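Local coordinates for ABC transporter substrate binding protein (Ribose) (Agrobacterium vitis, PDB 4WUT) that holds beta-D-fucopyranose in a pocket, binds calcium and probably serves as the sugar-binding component of an ABC transporter, at residues G214-R228 and L239-F253. Numbering follows the deposited sequence.
Sequences GIFGANEPTAIGMGR and LVAIGFDGNQDLQEF. With FCB (beta-D-fucopyranose), chain E.
Two parallel strands of a beta-alpha-beta unit, 214-217 and 240-244, pair in one lobe of a periplasmic-binding-protein fold, and the loops at their C-terminal ends reach the fucose. Ile215 N donates to Val240 O, and Ile215 O takes Ile242 N at 2.9 Å; Gly217 N meets Ile242 O almost straight, 170° at the hydrogen. Phe216 and Ile242 share the face turned to helix 133-148; at the end of the strand the Phe244 ring meets that of Phe216 rim to rim, planes 67° apart, Phe216 CZ 3.6 Å from Phe244 CE1. The opposite face carries Ile215 and Ala241, where the bent selenomethionine Met226 sets its CE near Ile242 O and against Ala241 CB.

At the sugar, Asn219 ND2 donates to O4 of the fucose, while Asn219 OD1, as N-cap of helix 220-232, receives Thr222 N and Thr222 OG1 from opposite faces of the amide. Asp245 OD2 accepts from the anomeric hydroxyl O1 at 2.5 Å and sits 2.9 Å from Glu220 N; Gln265 grips Asp245 OD1. OE2 of the extended Glu220 passes Asn247 CB and bonds the hydroxyls of Tyr313 and Thr36, while OE1 takes Phe37 N.

Between the helices, Ile224 CG1 packs on Leu250 CG at 3.8 Å, and Ala223 CB touches Leu250 CD2. Gly227 CA lies over one face of the Phe253 ring, 4.1 Å from the centroid. Beyond it, Arg228 stretches out (chi3 -179°) and its NH2 comes at Asp249 OD1 from above the carboxylate plane, a salt bridge of 3.2 Å; one water joins Arg228 NE to the same oxygen.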
loop_
_atom_site.group_PDB
_atom_site.type_symbol
_atom_site.label_atom_id
_atom_site.label_comp_id
_atom_site.label_asym_id
_atom_site.label_seq_id
_atom_site.Cartn_x
_atom_site.Cartn_y
_atom_site.Cartn_z
ATOM N N GLY A 214 7.708 -16.172 -13.449
ATOM C CA GLY A 214 7.692 -14.886 -12.779
ATOM C C GLY A 214 6.766 -14.882 -11.582
ATOM O O GLY A 214 5.956 -15.792 -11.416
ATOM N N ILE A 215 6.890 -13.849 -10.758
ATOM C CA ILE A 215 6.168 -13.788 -9.485
ATOM C C ILE A 215 6.057 -12.325 -9.051
ATOM O O ILE A 215 7.022 -11.545 -9.138
ATOM C CB ILE A 215 6.837 -14.702 -8.405
ATOM C CG1 ILE A 215 6.007 -14.744 -7.116
ATOM C CG2 ILE A 215 8.278 -14.274 -8.138
ATOM C CD1 ILE A 215 6.440 -15.878 -6.198
ATOM N N PHE A 216 4.841 -11.960 -8.650
ATOM C CA PHE A 216 4.466 -10.611 -8.241
ATOM C C PHE A 216 4.100 -10.584 -6.763
ATOM O O PHE A 216 3.299 -11.385 -6.317
ATOM C CB PHE A 216 3.277 -10.170 -9.111
ATOM C CG PHE A 216 2.667 -8.850 -8.739
ATOM C CD1 PHE A 216 3.448 -7.716 -8.604
ATOM C CD2 PHE A 216 1.288 -8.722 -8.577
ATOM C CE1 PHE A 216 2.889 -6.488 -8.305
ATOM C CE2 PHE A 216 0.743 -7.505 -8.261
ATOM C CZ PHE A 216 1.536 -6.401 -8.109
ATOM N N GLY A 217 4.741 -9.694 -6.015
ATOM C CA GLY A 217 4.478 -9.486 -4.600
ATOM C C GLY A 217 3.863 -8.117 -4.390
ATOM O O GLY A 217 4.533 -7.107 -4.608
ATOM N N ALA A 218 2.606 -8.052 -3.955
ATOM C CA ALA A 218 1.835 -6.838 -4.171
ATOM C C ALA A 218 1.902 -5.761 -3.103
ATOM O O ALA A 218 1.264 -4.719 -3.233
ATOM C CB ALA A 218 0.378 -7.208 -4.467
ATOM N N ASN A 219 2.627 -6.004 -2.018
ATOM C CA ASN A 219 2.922 -4.955 -1.057
ATOM C C ASN A 219 4.232 -5.235 -0.320
ATOM O O ASN A 219 4.883 -6.265 -0.538
ATOM C CB ASN A 219 1.758 -4.705 -0.080
ATOM C CG ASN A 219 1.683 -5.710 1.062
ATOM O OD1 ASN A 219 2.248 -6.804 1.026
ATOM N ND2 ASN A 219 0.941 -5.337 2.092
ATOM N N GLU A 220 4.592 -4.308 0.546
ATOM C CA GLU A 220 5.907 -4.321 1.181
ATOM C C GLU A 220 6.246 -5.653 1.888
ATOM O O GLU A 220 7.224 -6.325 1.524
ATOM C CB GLU A 220 6.076 -3.111 2.111
ATOM C CG GLU A 220 7.434 -3.063 2.808
ATOM C CD GLU A 220 7.495 -1.956 3.856
ATOM O OE1 GLU A 220 6.801 -2.067 4.893
ATOM O OE2 GLU A 220 8.205 -0.956 3.644
ATOM N N PRO A 221 5.445 -6.062 2.889
ATOM C CA PRO A 221 5.844 -7.291 3.573
ATOM C C PRO A 221 5.760 -8.525 2.673
ATOM O O PRO A 221 6.529 -9.476 2.831
ATOM C CB PRO A 221 4.847 -7.396 4.724
ATOM C CG PRO A 221 3.658 -6.576 4.260
ATOM C CD PRO A 221 4.287 -5.439 3.542
ATOM N N THR A 222 4.841 -8.523 1.725
ATOM C CA THR A 222 4.663 -9.684 0.875
ATOM C C THR A 222 5.877 -9.794 -0.038
ATOM O O THR A 222 6.402 -10.881 -0.257
ATOM C CB THR A 222 3.353 -9.613 0.074
ATOM O OG1 THR A 222 2.234 -9.476 0.964
ATOM C CG2 THR A 222 3.176 -10.808 -0.778
ATOM N N ALA A 223 6.306 -8.652 -0.567
ATOM C CA ALA A 223 7.442 -8.665 -1.483
ATOM C C ALA A 223 8.735 -9.007 -0.776
ATOM O O ALA A 223 9.619 -9.646 -1.365
ATOM C CB ALA A 223 7.543 -7.310 -2.176
ATOM N N ILE A 224 8.879 -8.587 0.479
ATOM C CA ILE A 224 10.068 -8.940 1.257
ATOM C C ILE A 224 10.095 -10.444 1.531
ATOM O O ILE A 224 11.098 -11.123 1.328
ATOM C CB ILE A 224 10.136 -8.147 2.561
ATOM C CG1 ILE A 224 10.339 -6.657 2.239
ATOM C CG2 ILE A 224 11.283 -8.682 3.438
ATOM C CD1 ILE A 224 10.232 -5.723 3.381
ATOM N N GLY A 225 8.981 -10.996 1.977
ATOM C CA GLY A 225 8.953 -12.426 2.192
ATOM C C GLY A 225 9.218 -13.202 0.913
ATOM O O GLY A 225 9.858 -14.237 0.936
HETATM N N MSE A 226 8.652 -12.721 -0.181
HETATM C CA MSE A 226 8.851 -13.297 -1.506
HETATM C C MSE A 226 10.333 -13.309 -1.871
HETATM O O MSE A 226 10.872 -14.339 -2.265
HETATM C CB MSE A 226 8.074 -12.470 -2.529
HETATM C CG MSE A 226 8.217 -12.966 -3.944
HETATM SE SE MSE A 226 7.324 -11.763 -5.177
HETATM C CE MSE A 226 8.558 -10.263 -5.087
ATOM N N GLY A 227 10.995 -12.171 -1.724
ATOM C CA GLY A 227 12.388 -12.105 -2.096
ATOM C C GLY A 227 13.218 -13.049 -1.260
ATOM O O GLY A 227 14.097 -13.750 -1.765
ATOM N N ARG A 228 12.921 -13.101 0.031
ATOM C CA ARG A 228 13.692 -13.962 0.922
ATOM C C ARG A 228 13.491 -15.428 0.554
ATOM O O ARG A 228 14.441 -16.208 0.582
ATOM C CB ARG A 228 13.304 -13.714 2.375
ATOM C CG ARG A 228 13.708 -12.364 2.870
ATOM C CD ARG A 228 13.441 -12.176 4.347
ATOM N NE ARG A 228 13.838 -10.837 4.759
ATOM C CZ ARG A 228 13.638 -10.332 5.969
ATOM N NH1 ARG A 228 13.066 -11.076 6.906
ATOM N NH2 ARG A 228 14.022 -9.090 6.239
ATOM N N LEU A 239 13.935 -16.541 -12.005
ATOM C CA LEU A 239 12.595 -16.155 -12.428
ATOM C C LEU A 239 12.478 -14.670 -12.164
ATOM O O LEU A 239 13.279 -14.097 -11.424
ATOM C CB LEU A 239 11.488 -16.943 -11.716
ATOM C CG LEU A 239 11.152 -16.633 -10.259
ATOM C CD1 LEU A 239 9.856 -17.353 -9.884
ATOM C CD2 LEU A 239 12.302 -17.060 -9.357
ATOM N N VAL A 240 11.488 -14.044 -12.793
ATOM C CA VAL A 240 11.318 -12.608 -12.745
ATOM C C VAL A 240 10.388 -12.240 -11.598
ATOM O O VAL A 240 9.214 -12.581 -11.599
ATOM C CB VAL A 240 10.724 -12.094 -14.073
ATOM C CG1 VAL A 240 10.510 -10.591 -14.036
ATOM C CG2 VAL A 240 11.636 -12.463 -15.259
ATOM N N ALA A 241 10.922 -11.510 -10.640
ATOM C CA ALA A 241 10.166 -11.092 -9.485
ATOM C C ALA A 241 9.940 -9.577 -9.476
ATOM O O ALA A 241 10.893 -8.784 -9.684
ATOM C CB ALA A 241 10.884 -11.532 -8.220
ATOM N N ILE A 242 8.685 -9.173 -9.285
ATOM C CA ILE A 242 8.324 -7.768 -9.224
ATOM C C ILE A 242 7.619 -7.490 -7.906
ATOM O O ILE A 242 6.739 -8.242 -7.536
ATOM C CB ILE A 242 7.477 -7.365 -10.445
ATOM C CG1 ILE A 242 8.350 -7.530 -11.710
ATOM C CG2 ILE A 242 6.948 -5.949 -10.305
ATOM C CD1 ILE A 242 7.768 -6.997 -12.973
ATOM N N GLY A 243 8.027 -6.433 -7.212
ATOM C CA GLY A 243 7.420 -6.102 -5.937
ATOM C C GLY A 243 6.741 -4.749 -5.917
ATOM O O GLY A 243 6.647 -4.070 -6.939
ATOM N N PHE A 244 6.216 -4.411 -4.739
ATOM C CA PHE A 244 5.747 -3.077 -4.401
ATOM C C PHE A 244 6.511 -2.597 -3.172
ATOM O O PHE A 244 6.867 -3.391 -2.288
ATOM C CB PHE A 244 4.228 -3.044 -4.118
ATOM C CG PHE A 244 3.410 -2.562 -5.284
ATOM C CD1 PHE A 244 3.232 -3.376 -6.391
ATOM C CD2 PHE A 244 2.833 -1.296 -5.292
ATOM C CE1 PHE A 244 2.486 -2.951 -7.474
ATOM C CE2 PHE A 244 2.069 -0.869 -6.365
ATOM C CZ PHE A 244 1.919 -1.699 -7.474
ATOM N N ASP A 245 6.754 -1.292 -3.170
ATOM C CA ASP A 245 7.268 -0.514 -2.073
ATOM C C ASP A 245 8.803 -0.477 -2.059
ATOM O O ASP A 245 9.451 -1.093 -2.902
ATOM C CB ASP A 245 6.609 -0.924 -0.750
ATOM C CG ASP A 245 5.115 -0.672 -0.760
ATOM O OD1 ASP A 245 4.721 0.442 -1.168
ATOM O OD2 ASP A 245 4.346 -1.577 -0.405
ATOM N N GLY A 246 9.371 0.290 -1.142
ATOM C CA GLY A 246 10.721 0.764 -1.328
ATOM C C GLY A 246 11.569 0.894 -0.084
ATOM O O GLY A 246 12.372 1.817 0.014
ATOM N N ASN A 247 11.403 -0.015 0.876
ATOM C CA ASN A 247 12.260 0.063 2.049
ATOM C C ASN A 247 13.654 -0.492 1.767
ATOM O O ASN A 247 13.960 -0.857 0.638
ATOM C CB ASN A 247 11.607 -0.643 3.239
ATOM C CG ASN A 247 11.799 -2.133 3.224
ATOM O OD1 ASN A 247 12.080 -2.756 2.199
ATOM N ND2 ASN A 247 11.602 -2.741 4.395
ATOM N N GLN A 248 14.485 -0.569 2.794
ATOM C CA GLN A 248 15.874 -1.012 2.608
ATOM C C GLN A 248 15.966 -2.439 2.040
ATOM O O GLN A 248 16.775 -2.708 1.149
ATOM C CB GLN A 248 16.646 -0.903 3.923
ATOM C CG GLN A 248 16.777 0.521 4.454
ATOM C CD GLN A 248 17.413 1.471 3.458
ATOM O OE1 GLN A 248 18.488 1.197 2.904
ATOM N NE2 GLN A 248 16.756 2.604 3.225
ATOM N N ASP A 249 15.144 -3.362 2.527
ATOM C CA ASP A 249 15.212 -4.740 2.032
ATOM C C ASP A 249 14.904 -4.794 0.533
ATOM O O ASP A 249 15.529 -5.523 -0.220
ATOM C CB ASP A 249 14.206 -5.651 2.737
ATOM C CG ASP A 249 14.409 -5.721 4.230
ATOM O OD1 ASP A 249 15.188 -6.573 4.673
ATOM O OD2 ASP A 249 13.764 -4.947 4.966
ATOM N N LEU A 250 13.873 -4.079 0.117
ATOM C CA LEU A 250 13.464 -4.094 -1.278
ATOM C C LEU A 250 14.492 -3.392 -2.172
ATOM O O LEU A 250 14.789 -3.864 -3.275
ATOM C CB LEU A 250 12.061 -3.498 -1.422
ATOM C CG LEU A 250 10.994 -4.351 -0.719
ATOM C CD1 LEU A 250 9.670 -3.613 -0.593
ATOM C CD2 LEU A 250 10.818 -5.638 -1.484
ATOM N N GLN A 251 15.073 -2.306 -1.684
ATOM C CA GLN A 251 16.152 -1.650 -2.416
ATOM C C GLN A 251 17.293 -2.638 -2.642
ATOM O O GLN A 251 17.855 -2.718 -3.739
ATOM C CB GLN A 251 16.667 -0.434 -1.656
ATOM C CG GLN A 251 15.736 0.735 -1.687
ATOM C CD GLN A 251 16.190 1.863 -0.775
ATOM O OE1 GLN A 251 17.321 2.359 -0.887
ATOM N NE2 GLN A 251 15.311 2.264 0.156
ATOM N N GLU A 252 17.623 -3.398 -1.602
ATOM C CA GLU A 252 18.725 -4.360 -1.707
ATOM C C GLU A 252 18.431 -5.495 -2.686
ATOM O O GLU A 252 19.345 -5.921 -3.429
ATOM C CB GLU A 252 19.107 -4.918 -0.336
ATOM C CG GLU A 252 19.820 -3.893 0.532
ATOM C CD GLU A 252 20.982 -3.223 -0.205
ATOM O OE1 GLU A 252 22.058 -3.856 -0.336
ATOM O OE2 GLU A 252 20.809 -2.069 -0.679
ATOM N N PHE A 253 17.167 -5.938 -2.716
ATOM C CA PHE A 253 16.733 -6.984 -3.639
ATOM C C PHE A 253 16.765 -6.535 -5.109
ATOM O O PHE A 253 17.025 -7.357 -5.987
ATOM C CB PHE A 253 15.334 -7.470 -3.301
ATOM C CG PHE A 253 15.274 -8.429 -2.150
ATOM C CD1 PHE A 253 16.263 -9.363 -1.940
ATOM C CD2 PHE A 253 14.197 -8.410 -1.290
ATOM C CE1 PHE A 253 16.184 -10.255 -0.884
ATOM C CE2 PHE A 253 14.124 -9.303 -0.232
ATOM C CZ PHE A 253 15.114 -10.222 -0.037
HETATM C C1 FCB E . 1.420 -0.770 0.877
HETATM C C2 FCB E . -0.097 -0.708 0.767
HETATM C C3 FCB E . -0.712 -0.485 2.038
HETATM C C4 FCB E . -0.217 -1.525 3.078
HETATM C C5 FCB E . 1.335 -1.459 3.019
HETATM C C6 FCB E . 2.007 -2.452 4.012
HETATM O O1 FCB E . 1.851 -1.283 -0.293
HETATM O O2 FCB E . -0.392 0.417 -0.107
HETATM O O3 FCB E . -2.144 -0.601 1.832
HETATM O O4 FCB E . -0.732 -2.849 2.789
HETATM O O5 FCB E . 1.775 -1.808 1.780
HETATM O O HOH W 1 15.701 -9.049 3.137
#